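Long-range contacts in [4Fe-4S]-dependent U34-ARNt thiolase (Methanococcus maripaludis, PDB 6SCY), which probably adds sulfur to the wobble uridine of tRNA with the use of ATP, and carries a [4Fe-4S] cluster and zinc: residues V52-S57 with S79-I84; V86-E91 with V115-Y120. One frame throughout, in Å; residues are numbered along the deposited sequence.

Contact 1: residues V52-S57 with S79-I84; sequences VAMGLS and SNLIAI. With SO4 (sulfate ion), chain L.
The parallel pairing of Val52-Gly55 with Leu81-Ile84 forms the strand part of the first beta-alpha-beta unit of the PP-loop domain. Gly55, Leu56 and Ser57 lead into the PP-loop and are predicted to bind ATP. The strand axes come within 4.5 Å and cross at -25°. Val52, Met54 and Leu56 each give their N-H to the other segment, to Asn80 O, Ile82 O and Ile84 O; the Met54 bond is weak. In return, Val52 O accepts from Ile82 N, and Met54 O from Ile84 N at 2.9 Å. On one face of the sheet, Met54 CG sits between its own backbone N and carbonyl carbon (chi1 46°), and the chain runs on extended. It crosses Leu81 at about a right angle, with Met54 CE 3.8 Å from Leu81 CD2. Val52 lies alongside Leu81, Val52 CB to Leu81 CD1 3.9 Å. Leu56 reaches the same face, its CD1 3.8 Å from Ala83 CB. On the other face, Ile84 CD1 lies 3.6 Å from Ala53 CB. Ser57 OG donates a hydrogen bond to sulfate O2 at 2.7 Å. This ion probably comes from the crystallisation liquor, and Ser62 N binds it too. Helix 60-75 covers the face of Val52 and Met54 through Tyr73 and Ala66. Helix 141-159 packs on Ala53 and Ile84. In the sheet, strand 164-167 bonds to Ala53 and Gly55, and strand 111-116 bonds to Ala83.

Contact 2: residues V86-E91 with V115-Y120; sequences VNEGIE and VHFKDY. With SF4 (iron/sulfur cluster), chain E.
Val86 and Asn87 pair in parallel with Val115 and His116, at the C-terminal ends of the two strands of a beta-alpha-beta unit, strand 80-87, helix 95-108 and strand 111-116, in the PP-loop domain. Asn87 N donates to Val115 O at 3.1 Å, in the carbonyl plane. Asn87 O takes the N-H of Phe117 at 3.2 Å. Both segments then leave the sheet. The Asn87 amide also bonds to the His116 ring: Asn87 ND2 donates to His116 ND1 at 3.2 Å, from the edge of the ring. The bond is fairly straight (161°), and amide and ring planes stand 84° apart. Asn87 OD1 weakly accepts the N-H of Gly89, which ties the amide to the turn that follows. The Phe117 ring meets Val86 at its edge and Glu88 on one face. Val86 CG1 lies 3.5 Å from Phe117 CD1. Glu88 CG is 3.9 Å from the centroid of the Phe117 ring, in a CH-pi contact. An alanine in place of Phe117 would probably open a gap beside Val86 CG1 and leave Glu88 CG without the ring face it rests on. The Glu88 carboxylate forms salt bridges with Arg94 through OE1 and Arg149 through OE2. Glu88 OE2 lies 3.4 Å from sulfur S1 of the iron-sulfur cluster.

Overall arrangement
Contacts 1 and 2 lie in one five-stranded parallel sheet, with centres about 18 Å apart. They share strand 80-87, which has strand 51-55 on one side and strand 111-116 on the other. Along the chain they come in series. Contact 1 joins the strands linked by helix 60-75, and contact 2 those linked by helix 95-108. Contact 1 lies in the buried middle of the sheet, and contact 2 at its edge strand. Because the strands are parallel, their C-terminal ends lie at the same edge of the sheet. At or just past these ends are Gly55 to Ser57 and Val86, predicted to bind ATP, and Glu88 of the cluster pocket. This is consistent with an ATP site close to the cluster.

Contact 1: residues V52-S57 with S79-I84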
loop_
_atom_site.group_PDB
_atom_site.type_symbol
_atom_site.label_atom_id
_atom_site.label_comp_id
_atom_site.label_asym_id
_atom_site.label_seq_id
_atom_site.Cartn_x
_atom_site.Cartn_y
_atom_site.Cartn_z
ATOM N N VAL A 52 3.074 1.181 33.685
ATOM C CA VAL A 52 2.584 0.710 32.380
ATOM C C VAL A 52 1.428 -0.260 32.520
ATOM O O VAL A 52 1.600 -1.355 33.052
ATOM C CB VAL A 52 3.693 0.139 31.454
ATOM C CG1 VAL A 52 3.108 -0.409 30.154
ATOM C CG2 VAL A 52 4.764 1.179 31.153
ATOM N N ALA A 53 0.254 0.142 32.020
ATOM C CA ALA A 53 -0.954 -0.676 31.964
ATOM C C ALA A 53 -0.802 -1.522 30.717
ATOM O O ALA A 53 -0.175 -1.066 29.760
ATOM C CB ALA A 53 -2.175 0.211 31.823
ATOM N N MET A 54 -1.334 -2.742 30.708
ATOM C CA MET A 54 -1.185 -3.576 29.523
ATOM C C MET A 54 -2.402 -4.416 29.242
ATOM O O MET A 54 -2.833 -5.186 30.097
ATOM C CB MET A 54 0.100 -4.425 29.549
ATOM C CG MET A 54 0.361 -5.124 30.836
ATOM S SD MET A 54 1.778 -6.214 30.685
ATOM C CE MET A 54 1.539 -7.178 32.116
ATOM N N GLY A 55 -2.961 -4.231 28.052
ATOM C CA GLY A 55 -4.132 -4.959 27.589
ATOM C C GLY A 55 -3.791 -6.410 27.333
ATOM O O GLY A 55 -3.106 -6.724 26.356
ATOM N N LEU A 56 -4.234 -7.289 28.247
ATOM C CA LEU A 56 -4.035 -8.733 28.196
ATOM C C LEU A 56 -5.321 -9.438 27.771
ATOM O O LEU A 56 -6.408 -9.099 28.264
ATOM C CB LEU A 56 -3.591 -9.246 29.564
ATOM C CG LEU A 56 -2.115 -9.496 29.728
ATOM C CD1 LEU A 56 -1.367 -8.210 29.924
ATOM C CD2 LEU A 56 -1.865 -10.423 30.888
ATOM N N SER A 57 -5.201 -10.417 26.852
ATOM C CA SER A 57 -6.353 -11.165 26.354
ATOM C C SER A 57 -6.170 -12.693 26.402
ATOM O O SER A 57 -7.039 -13.425 25.920
ATOM C CB SER A 57 -6.739 -10.688 24.960
ATOM O OG SER A 57 -5.654 -10.834 24.061
ATOM N N SER A 79 9.082 1.403 39.210
ATOM C CA SER A 79 8.287 1.256 37.991
ATOM C C SER A 79 7.262 0.148 38.136
ATOM O O SER A 79 7.604 -0.938 38.599
ATOM C CB SER A 79 9.166 1.094 36.760
ATOM O OG SER A 79 9.457 2.376 36.228
ATOM N N ASN A 80 5.993 0.444 37.819
ATOM C CA ASN A 80 4.878 -0.481 38.000
ATOM C C ASN A 80 4.339 -1.035 36.693
ATOM O O ASN A 80 4.510 -0.416 35.640
ATOM C CB ASN A 80 3.763 0.209 38.803
ATOM C CG ASN A 80 2.868 -0.731 39.560
ATOM O OD1 ASN A 80 1.721 -0.970 39.173
ATOM N ND2 ASN A 80 3.374 -1.286 40.661
ATOM N N LEU A 81 3.657 -2.198 36.770
ATOM C CA LEU A 81 3.061 -2.883 35.624
ATOM C C LEU A 81 1.694 -3.451 36.036
ATOM O O LEU A 81 1.611 -4.274 36.947
ATOM C CB LEU A 81 4.021 -3.989 35.137
ATOM C CG LEU A 81 3.844 -4.530 33.727
ATOM C CD1 LEU A 81 4.205 -3.501 32.698
ATOM C CD2 LEU A 81 4.718 -5.737 33.510
ATOM N N ILE A 82 0.619 -2.954 35.412
ATOM C CA ILE A 82 -0.751 -3.383 35.697
ATOM C C ILE A 82 -1.315 -4.057 34.447
ATOM O O ILE A 82 -1.100 -3.555 33.350
ATOM C CB ILE A 82 -1.653 -2.195 36.171
ATOM C CG1 ILE A 82 -0.946 -1.318 37.215
ATOM C CG2 ILE A 82 -3.012 -2.690 36.717
ATOM C CD1 ILE A 82 -1.513 0.099 37.320
ATOM N N ALA A 83 -2.031 -5.183 34.599
ATOM C CA ALA A 83 -2.644 -5.893 33.471
ATOM C C ALA A 83 -4.144 -5.699 33.481
ATOM O O ALA A 83 -4.767 -5.835 34.529
ATOM C CB ALA A 83 -2.309 -7.372 33.530
ATOM N N ILE A 84 -4.722 -5.357 32.330
ATOM C CA ILE A 84 -6.166 -5.149 32.205
ATOM C C ILE A 84 -6.772 -6.152 31.239
ATOM O O ILE A 84 -6.388 -6.191 30.063
ATOM C CB ILE A 84 -6.580 -3.698 31.822
ATOM C CG1 ILE A 84 -5.758 -2.616 32.551
ATOM C CG2 ILE A 84 -8.085 -3.501 32.035
ATOM C CD1 ILE A 84 -5.411 -1.432 31.662
HETATM S S SO4 L . -3.494 -12.140 21.633
HETATM O O1 SO4 L . -2.773 -11.164 22.447
HETATM O O2 SO4 L . -4.606 -12.673 22.404
HETATM O O3 SO4 L . -2.603 -13.227 21.232
HETATM O O4 SO4 L . -4.020 -11.496 20.436
#

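Contact 2: residues V86-E91 with V115-Y120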
loop_
_atom_site.group_PDB
_atom_site.type_symbol
_atom_site.label_atom_id
_atom_site.label_comp_id
_atom_site.label_asym_id
_atom_site.label_seq_id
_atom_site.Cartn_x
_atom_site.Cartn_y
_atom_site.Cartn_z
ATOM N N VAL A 86 -10.360 -7.279 29.476
ATOM C CA VAL A 86 -11.687 -6.740 29.174
ATOM C C VAL A 86 -12.640 -7.838 28.689
ATOM O O VAL A 86 -12.528 -8.272 27.546
ATOM C CB VAL A 86 -11.647 -5.515 28.211
ATOM C CG1 VAL A 86 -12.997 -4.821 28.151
ATOM C CG2 VAL A 86 -10.563 -4.518 28.608
ATOM N N ASN A 87 -13.562 -8.300 29.549
ATOM C CA ASN A 87 -14.546 -9.304 29.136
ATOM C C ASN A 87 -15.639 -8.588 28.360
ATOM O O ASN A 87 -16.435 -7.843 28.940
ATOM C CB ASN A 87 -15.128 -10.083 30.327
ATOM C CG ASN A 87 -16.340 -10.929 29.990
ATOM O OD1 ASN A 87 -16.427 -11.582 28.940
ATOM N ND2 ASN A 87 -17.309 -10.930 30.888
ATOM N N GLU A 88 -15.664 -8.815 27.038
ATOM C CA GLU A 88 -16.638 -8.206 26.128
ATOM C C GLU A 88 -18.081 -8.618 26.444
ATOM O O GLU A 88 -19.017 -7.955 25.993
ATOM C CB GLU A 88 -16.278 -8.477 24.659
ATOM C CG GLU A 88 -15.002 -7.787 24.213
ATOM C CD GLU A 88 -13.804 -8.672 23.922
ATOM O OE1 GLU A 88 -13.804 -9.854 24.335
ATOM O OE2 GLU A 88 -12.849 -8.171 23.285
ATOM N N GLY A 89 -18.236 -9.685 27.232
ATOM C CA GLY A 89 -19.525 -10.212 27.655
ATOM C C GLY A 89 -20.310 -10.878 26.545
ATOM O O GLY A 89 -21.438 -11.317 26.778
ATOM N N ILE A 90 -19.714 -10.979 25.332
ATOM C CA ILE A 90 -20.330 -11.591 24.152
ATOM C C ILE A 90 -20.274 -13.128 24.293
ATOM O O ILE A 90 -19.569 -13.805 23.538
ATOM C CB ILE A 90 -19.738 -11.044 22.802
ATOM C CG1 ILE A 90 -19.432 -9.522 22.855
ATOM C CG2 ILE A 90 -20.668 -11.364 21.620
ATOM C CD1 ILE A 90 -18.563 -8.965 21.685
ATOM N N GLU A 91 -21.007 -13.651 25.315
ATOM C CA GLU A 91 -21.205 -15.051 25.724
ATOM C C GLU A 91 -20.003 -15.977 25.408
ATOM O O GLU A 91 -18.853 -15.596 25.667
ATOM C CB GLU A 91 -22.519 -15.581 25.112
ATOM C CG GLU A 91 -23.363 -16.414 26.062
ATOM C CD GLU A 91 -24.628 -16.982 25.445
ATOM O OE1 GLU A 91 -24.527 -17.691 24.415
ATOM O OE2 GLU A 91 -25.723 -16.726 25.997
ATOM N N VAL A 115 -12.076 -5.961 33.958
ATOM C CA VAL A 115 -13.101 -4.952 33.715
ATOM C C VAL A 115 -14.033 -5.497 32.641
ATOM O O VAL A 115 -13.566 -6.115 31.685
ATOM C CB VAL A 115 -12.449 -3.600 33.314
ATOM C CG1 VAL A 115 -13.473 -2.599 32.799
ATOM C CG2 VAL A 115 -11.669 -3.003 34.478
ATOM N N HIS A 116 -15.343 -5.231 32.780
ATOM C CA HIS A 116 -16.389 -5.679 31.857
ATOM C C HIS A 116 -16.906 -4.569 30.930
ATOM O O HIS A 116 -16.800 -3.382 31.256
ATOM C CB HIS A 116 -17.548 -6.318 32.644
ATOM C CG HIS A 116 -17.091 -7.406 33.557
ATOM N ND1 HIS A 116 -16.845 -8.682 33.087
ATOM C CD2 HIS A 116 -16.786 -7.358 34.874
ATOM C CE1 HIS A 116 -16.425 -9.375 34.136
ATOM N NE2 HIS A 116 -16.378 -8.623 35.234
ATOM N N PHE A 117 -17.461 -4.972 29.765
ATOM C CA PHE A 117 -18.065 -4.080 28.770
ATOM C C PHE A 117 -19.387 -3.557 29.353
ATOM O O PHE A 117 -19.715 -2.377 29.202
ATOM C CB PHE A 117 -18.321 -4.854 27.456
ATOM C CG PHE A 117 -17.416 -4.568 26.271
ATOM C CD1 PHE A 117 -16.034 -4.630 26.396
ATOM C CD2 PHE A 117 -17.949 -4.317 25.016
ATOM C CE1 PHE A 117 -15.201 -4.389 25.297
ATOM C CE2 PHE A 117 -17.116 -4.099 23.913
ATOM C CZ PHE A 117 -15.749 -4.131 24.064
ATOM N N LYS A 118 -20.122 -4.448 30.052
ATOM C CA LYS A 118 -21.400 -4.165 30.705
ATOM C C LYS A 118 -21.252 -3.198 31.879
ATOM O O LYS A 118 -22.165 -2.412 32.137
ATOM C CB LYS A 118 -22.123 -5.467 31.120
ATOM C CG LYS A 118 -21.284 -6.466 31.922
ATOM C CD LYS A 118 -21.890 -7.871 31.902
ATOM C CE LYS A 118 -21.033 -8.877 32.635
ATOM N NZ LYS A 118 -21.504 -10.272 32.418
ATOM N N ASP A 119 -20.095 -3.242 32.570
ATOM C CA ASP A 119 -19.766 -2.383 33.714
ATOM C C ASP A 119 -19.559 -0.920 33.286
ATOM O O ASP A 119 -19.733 -0.013 34.106
ATOM C CB ASP A 119 -18.527 -2.921 34.452
ATOM C CG ASP A 119 -18.225 -2.204 35.751
ATOM O OD1 ASP A 119 -18.935 -2.460 36.750
ATOM O OD2 ASP A 119 -17.286 -1.379 35.768
ATOM N N TYR A 120 -19.201 -0.698 32.005
ATOM C CA TYR A 120 -18.970 0.630 31.441
ATOM C C TYR A 120 -20.126 1.071 30.533
ATOM O O TYR A 120 -19.905 1.509 29.400
ATOM C CB TYR A 120 -17.603 0.676 30.733
ATOM C CG TYR A 120 -16.457 1.050 31.649
ATOM C CD1 TYR A 120 -15.862 2.304 31.574
ATOM C CD2 TYR A 120 -15.981 0.158 32.605
ATOM C CE1 TYR A 120 -14.814 2.659 32.422
ATOM C CE2 TYR A 120 -14.946 0.510 33.472
ATOM C CZ TYR A 120 -14.356 1.758 33.369
ATOM O OH TYR A 120 -13.325 2.101 34.213
HETATM FE FE1 SF4 E . -14.259 -8.612 16.791
HETATM FE FE2 SF4 E . -14.608 -7.992 19.448
HETATM FE FE3 SF4 E . -12.331 -9.295 18.640
HETATM FE FE4 SF4 E . -14.743 -10.613 18.614
HETATM S S1 SF4 E . -13.630 -9.808 20.460
HETATM S S2 SF4 E . -13.160 -10.627 16.952
HETATM S S3 SF4 E . -16.172 -8.907 18.029
HETATM S S4 SF4 E . -12.982 -7.167 18.056
#